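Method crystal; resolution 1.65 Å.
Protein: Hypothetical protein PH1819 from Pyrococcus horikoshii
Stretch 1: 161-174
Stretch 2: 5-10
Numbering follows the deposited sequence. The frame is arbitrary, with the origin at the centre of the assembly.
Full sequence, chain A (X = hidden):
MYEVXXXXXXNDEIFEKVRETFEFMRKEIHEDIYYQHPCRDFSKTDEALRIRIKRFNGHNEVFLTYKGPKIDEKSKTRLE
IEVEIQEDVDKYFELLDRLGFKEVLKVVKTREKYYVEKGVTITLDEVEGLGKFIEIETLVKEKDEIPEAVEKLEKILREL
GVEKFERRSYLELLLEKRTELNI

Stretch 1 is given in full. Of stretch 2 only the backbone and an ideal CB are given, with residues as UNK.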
# COMPACT_ATOMS: atom_id res chain seq x y z
N GLY A 161 -3.87 -18.16 33.61
CA GLY A 161 -2.89 -19.23 33.69
C GLY A 161 -1.63 -19.02 32.87
O GLY A 161 -0.74 -19.87 32.87
N VAL A 162 -1.55 -17.90 32.17
CA VAL A 162 -0.37 -17.61 31.35
C VAL A 162 0.82 -17.31 32.25
O VAL A 162 0.74 -16.45 33.13
CB VAL A 162 -0.62 -16.41 30.42
CG1 VAL A 162 0.56 -16.21 29.50
CG2 VAL A 162 -1.89 -16.65 29.61
N GLU A 163 1.92 -18.01 32.02
CA GLU A 163 3.13 -17.84 32.83
C GLU A 163 4.32 -17.29 32.05
O GLU A 163 5.09 -16.48 32.57
CB GLU A 163 3.54 -19.18 33.45
CG GLU A 163 2.54 -19.74 34.44
CD GLU A 163 2.92 -21.13 34.91
OE1 GLU A 163 4.09 -21.32 35.31
OE2 GLU A 163 2.05 -22.03 34.88
N LYS A 164 4.49 -17.75 30.82
CA LYS A 164 5.60 -17.30 30.01
C LYS A 164 5.17 -16.36 28.90
O LYS A 164 4.47 -16.75 27.96
CB LYS A 164 6.37 -18.49 29.43
CG LYS A 164 5.50 -19.64 28.95
CD LYS A 164 6.36 -20.85 28.59
CE LYS A 164 5.52 -22.04 28.15
NZ LYS A 164 6.37 -23.23 27.87
N PHE A 165 5.58 -15.10 29.03
CA PHE A 165 5.26 -14.08 28.06
C PHE A 165 6.32 -14.03 26.97
O PHE A 165 7.46 -14.46 27.17
CB PHE A 165 5.14 -12.73 28.77
CG PHE A 165 3.89 -12.61 29.59
CD1 PHE A 165 3.86 -13.05 30.91
CD2 PHE A 165 2.72 -12.13 29.02
CE1 PHE A 165 2.68 -13.01 31.65
CE2 PHE A 165 1.53 -12.08 29.76
CZ PHE A 165 1.51 -12.53 31.07
N GLU A 166 5.94 -13.50 25.81
CA GLU A 166 6.86 -13.44 24.67
C GLU A 166 6.69 -12.14 23.86
O GLU A 166 5.64 -11.84 23.32
CB GLU A 166 6.58 -14.65 23.77
CG GLU A 166 7.47 -14.66 22.53
CD GLU A 166 8.91 -14.91 22.94
OE1 GLU A 166 9.22 -16.01 23.35
OE2 GLU A 166 9.72 -14.00 22.82
N ARG A 167 7.78 -11.34 23.83
CA ARG A 167 7.74 -10.11 23.04
C ARG A 167 8.16 -10.36 21.59
O ARG A 167 8.02 -9.52 20.71
CB ARG A 167 8.72 -9.12 23.66
CG ARG A 167 8.19 -8.42 24.91
CD ARG A 167 9.15 -7.33 25.40
NE ARG A 167 9.30 -6.31 24.36
CZ ARG A 167 10.32 -5.42 24.44
NH1 ARG A 167 11.18 -5.46 25.44
NH2 ARG A 167 10.43 -4.48 23.50
N ARG A 168 8.78 -11.54 21.36
CA ARG A 168 9.17 -11.86 20.00
C ARG A 168 7.94 -12.26 19.18
O ARG A 168 7.06 -12.97 19.63
CB ARG A 168 10.14 -13.05 20.03
CG ARG A 168 11.57 -12.66 20.42
CD ARG A 168 12.47 -13.89 20.57
NE ARG A 168 11.85 -14.83 21.50
CZ ARG A 168 12.46 -16.02 21.75
NH1 ARG A 168 13.59 -16.34 21.15
NH2 ARG A 168 11.89 -16.86 22.61
N SER A 169 7.92 -11.76 17.95
CA SER A 169 6.84 -12.02 17.03
C SER A 169 6.92 -13.47 16.56
O SER A 169 7.97 -14.11 16.68
CB SER A 169 6.96 -11.11 15.81
OG SER A 169 8.20 -11.34 15.15
N TYR A 170 5.82 -13.97 16.03
CA TYR A 170 5.82 -15.33 15.52
C TYR A 170 6.87 -15.42 14.43
O TYR A 170 7.56 -16.44 14.30
CB TYR A 170 4.45 -15.70 14.95
CG TYR A 170 3.36 -15.75 15.98
CD1 TYR A 170 3.54 -16.44 17.18
CD2 TYR A 170 2.14 -15.12 15.76
CE1 TYR A 170 2.54 -16.50 18.14
CE2 TYR A 170 1.12 -15.18 16.71
CZ TYR A 170 1.33 -15.87 17.89
OH TYR A 170 0.33 -15.91 18.82
N LEU A 171 7.00 -14.36 13.64
CA LEU A 171 7.98 -14.33 12.56
C LEU A 171 9.38 -14.55 13.13
O LEU A 171 10.13 -15.40 12.63
CB LEU A 171 7.95 -12.98 11.84
CG LEU A 171 9.06 -12.76 10.81
CD1 LEU A 171 8.94 -13.79 9.70
CD2 LEU A 171 8.97 -11.34 10.25
N GLU A 172 9.73 -13.80 14.16
CA GLU A 172 11.05 -13.93 14.77
C GLU A 172 11.28 -15.33 15.34
O GLU A 172 12.37 -15.89 15.23
CB GLU A 172 11.22 -12.90 15.88
CG GLU A 172 11.35 -11.48 15.38
CD GLU A 172 11.40 -10.46 16.50
OE1 GLU A 172 10.39 -10.32 17.22
OE2 GLU A 172 12.45 -9.80 16.66
N LEU A 173 10.24 -15.87 15.97
CA LEU A 173 10.33 -17.20 16.55
C LEU A 173 10.53 -18.23 15.46
O LEU A 173 11.33 -19.16 15.61
CB LEU A 173 9.05 -17.50 17.34
CG LEU A 173 8.87 -16.64 18.60
CD1 LEU A 173 7.51 -16.90 19.21
CD2 LEU A 173 9.98 -16.96 19.60
N LEU A 174 9.82 -18.08 14.35
CA LEU A 174 9.96 -19.04 13.27
C LEU A 174 11.32 -18.90 12.59
O LEU A 174 11.92 -19.90 12.20
CB LEU A 174 8.83 -18.89 12.25
CG LEU A 174 7.49 -19.46 12.75
CD1 LEU A 174 6.33 -18.87 11.95
CD2 LEU A 174 7.52 -20.98 12.63
N UNK A 5 -0.26 -4.66 23.05
CA UNK A 5 -0.42 -6.09 22.90
C UNK A 5 0.59 -6.89 23.69
O UNK A 5 1.77 -6.54 23.76
CB UNK A 5 -0.33 -6.47 21.42
N UNK A 6 0.10 -7.96 24.30
CA UNK A 6 0.91 -8.88 25.07
C UNK A 6 0.63 -10.27 24.55
O UNK A 6 -0.49 -10.57 24.13
CB UNK A 6 0.62 -8.77 26.57
N UNK A 7 1.64 -11.13 24.59
CA UNK A 7 1.50 -12.49 24.12
C UNK A 7 2.14 -13.45 25.10
O UNK A 7 3.17 -13.14 25.71
CB UNK A 7 2.12 -12.65 22.73
N UNK A 8 1.53 -14.62 25.26
CA UNK A 8 2.07 -15.63 26.14
C UNK A 8 1.93 -17.00 25.51
O UNK A 8 1.14 -17.19 24.59
CB UNK A 8 1.37 -15.59 27.50
N UNK A 9 2.74 -17.95 25.96
CA UNK A 9 2.64 -19.30 25.44
C UNK A 9 1.39 -19.89 26.07
O UNK A 9 1.05 -19.56 27.20
CB UNK A 9 3.89 -20.13 25.74
N UNK A 10 0.69 -20.75 25.33
CA UNK A 10 -0.53 -21.35 25.84
C UNK A 10 -0.57 -22.86 25.69
O UNK A 10 0.41 -23.49 25.29
CB UNK A 10 -1.74 -20.74 25.13

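Positions 5 to 9 belong to a strand that begins earlier in the chain, and its backbone meets stretch 1 at a single bridge, where the CA of position 8 lies 4.0 Å from Phe165 CA. Two hydrogen bonds frame the bridge. Glu166 N gives to O of position 7 at 2.8 Å, and N of position 9 gives to Lys164 O at 2.9 Å. These are backbone bonds and ask little of the side chains, except that position 9 must not be proline.

Position 5 has extended backbone angles, and nothing of stretch 1 lies within 5.5 Å of its ideal CB. Stretch 1 sets almost no demand, and many residues would suit. The deposited residue is Glu5, which makes no contact here.

At position 6 CA-to-CB points sideways. The ideal CB is 4.7 Å from Phe165 CD2, so an apolar side chain would suit. It is Leu6. Its CD1 reaches 4.5 Å from Phe165 CE2, a loose apolar contact.

Position 7 also points sideways. Its ideal CB lies 3.7 Å from Glu166 O and 5.4 Å from Tyr170 OH. Beyond it stretch 1 offers the face of the Tyr170 ring and the carbonyl of Arg168. A long side chain ending in a donor could reach them, and a positive charge would favour the ring face; a shorter one would not reach them directly. The residue is Lys7. Its NZ gives a hydrogen bond to Arg168 O at 3.0 Å. The same NZ sits 3.5 Å from the centroid of the Tyr170 ring, 20° off the normal, a cation-pi contact. A water links the backbones, accepting from Lys7 N and donating to Glu166 O, each at 2.9 Å.

At position 8 the ideal CB would be 2.2 Å from Val162 CG1, a clash. With both backbones and the Val162 side chain as they stand, only glycine fits. It is Gly8. Its CA packs 3.7 Å from Val162 CG1 and makes a CA-H...O contact with Lys164 O at 3.2 Å.

At position 9 CA-to-CB points toward stretch 1. The ideal CB is a tight 3.5 Å from Lys164 CE. Further out are the Glu166 carboxylate, held by Arg168 in a salt bridge (NE to OE2, 2.6 Å), and Leu173. A long side chain with a donor at its end suits this mixed site; an aromatic hydroxyl is one good answer. The residue is Tyr9. Its OH donates to Glu166 OE1 at 2.8 Å, and that oxygen also accepts from Arg168 NH2 at 2.9 Å. Leu173 CD2 lies 3.9 Å from Tyr9 OH.

Position 10 points away, into space stretch 1 leaves open. Many residues would do; it is Ala10.

Stretch 2 5-10: ELKGYA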
# COMPACT_ATOMS: atom_id res chain seq x y z
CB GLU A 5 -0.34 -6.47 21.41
CG GLU A 5 -0.45 -7.97 21.16
CD GLU A 5 -0.70 -8.31 19.69
OE1 GLU A 5 -1.83 -8.08 19.21
OE2 GLU A 5 0.24 -8.79 19.02
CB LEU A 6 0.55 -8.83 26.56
CG LEU A 6 0.90 -7.60 27.38
CD1 LEU A 6 0.50 -7.85 28.83
CD2 LEU A 6 2.38 -7.31 27.27
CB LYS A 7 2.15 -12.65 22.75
CG LYS A 7 2.18 -14.09 22.23
CD LYS A 7 2.52 -14.14 20.74
CE LYS A 7 3.97 -13.75 20.46
NZ LYS A 7 4.24 -13.72 18.99
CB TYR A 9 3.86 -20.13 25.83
CG TYR A 9 5.10 -19.75 25.06
CD1 TYR A 9 5.81 -18.59 25.37
CD2 TYR A 9 5.54 -20.52 23.98
CE1 TYR A 9 6.91 -18.20 24.63
CE2 TYR A 9 6.64 -20.14 23.23
CZ TYR A 9 7.32 -18.98 23.56
OH TYR A 9 8.41 -18.58 22.80
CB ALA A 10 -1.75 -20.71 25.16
O HOH W 1 4.24 -9.78 24.89
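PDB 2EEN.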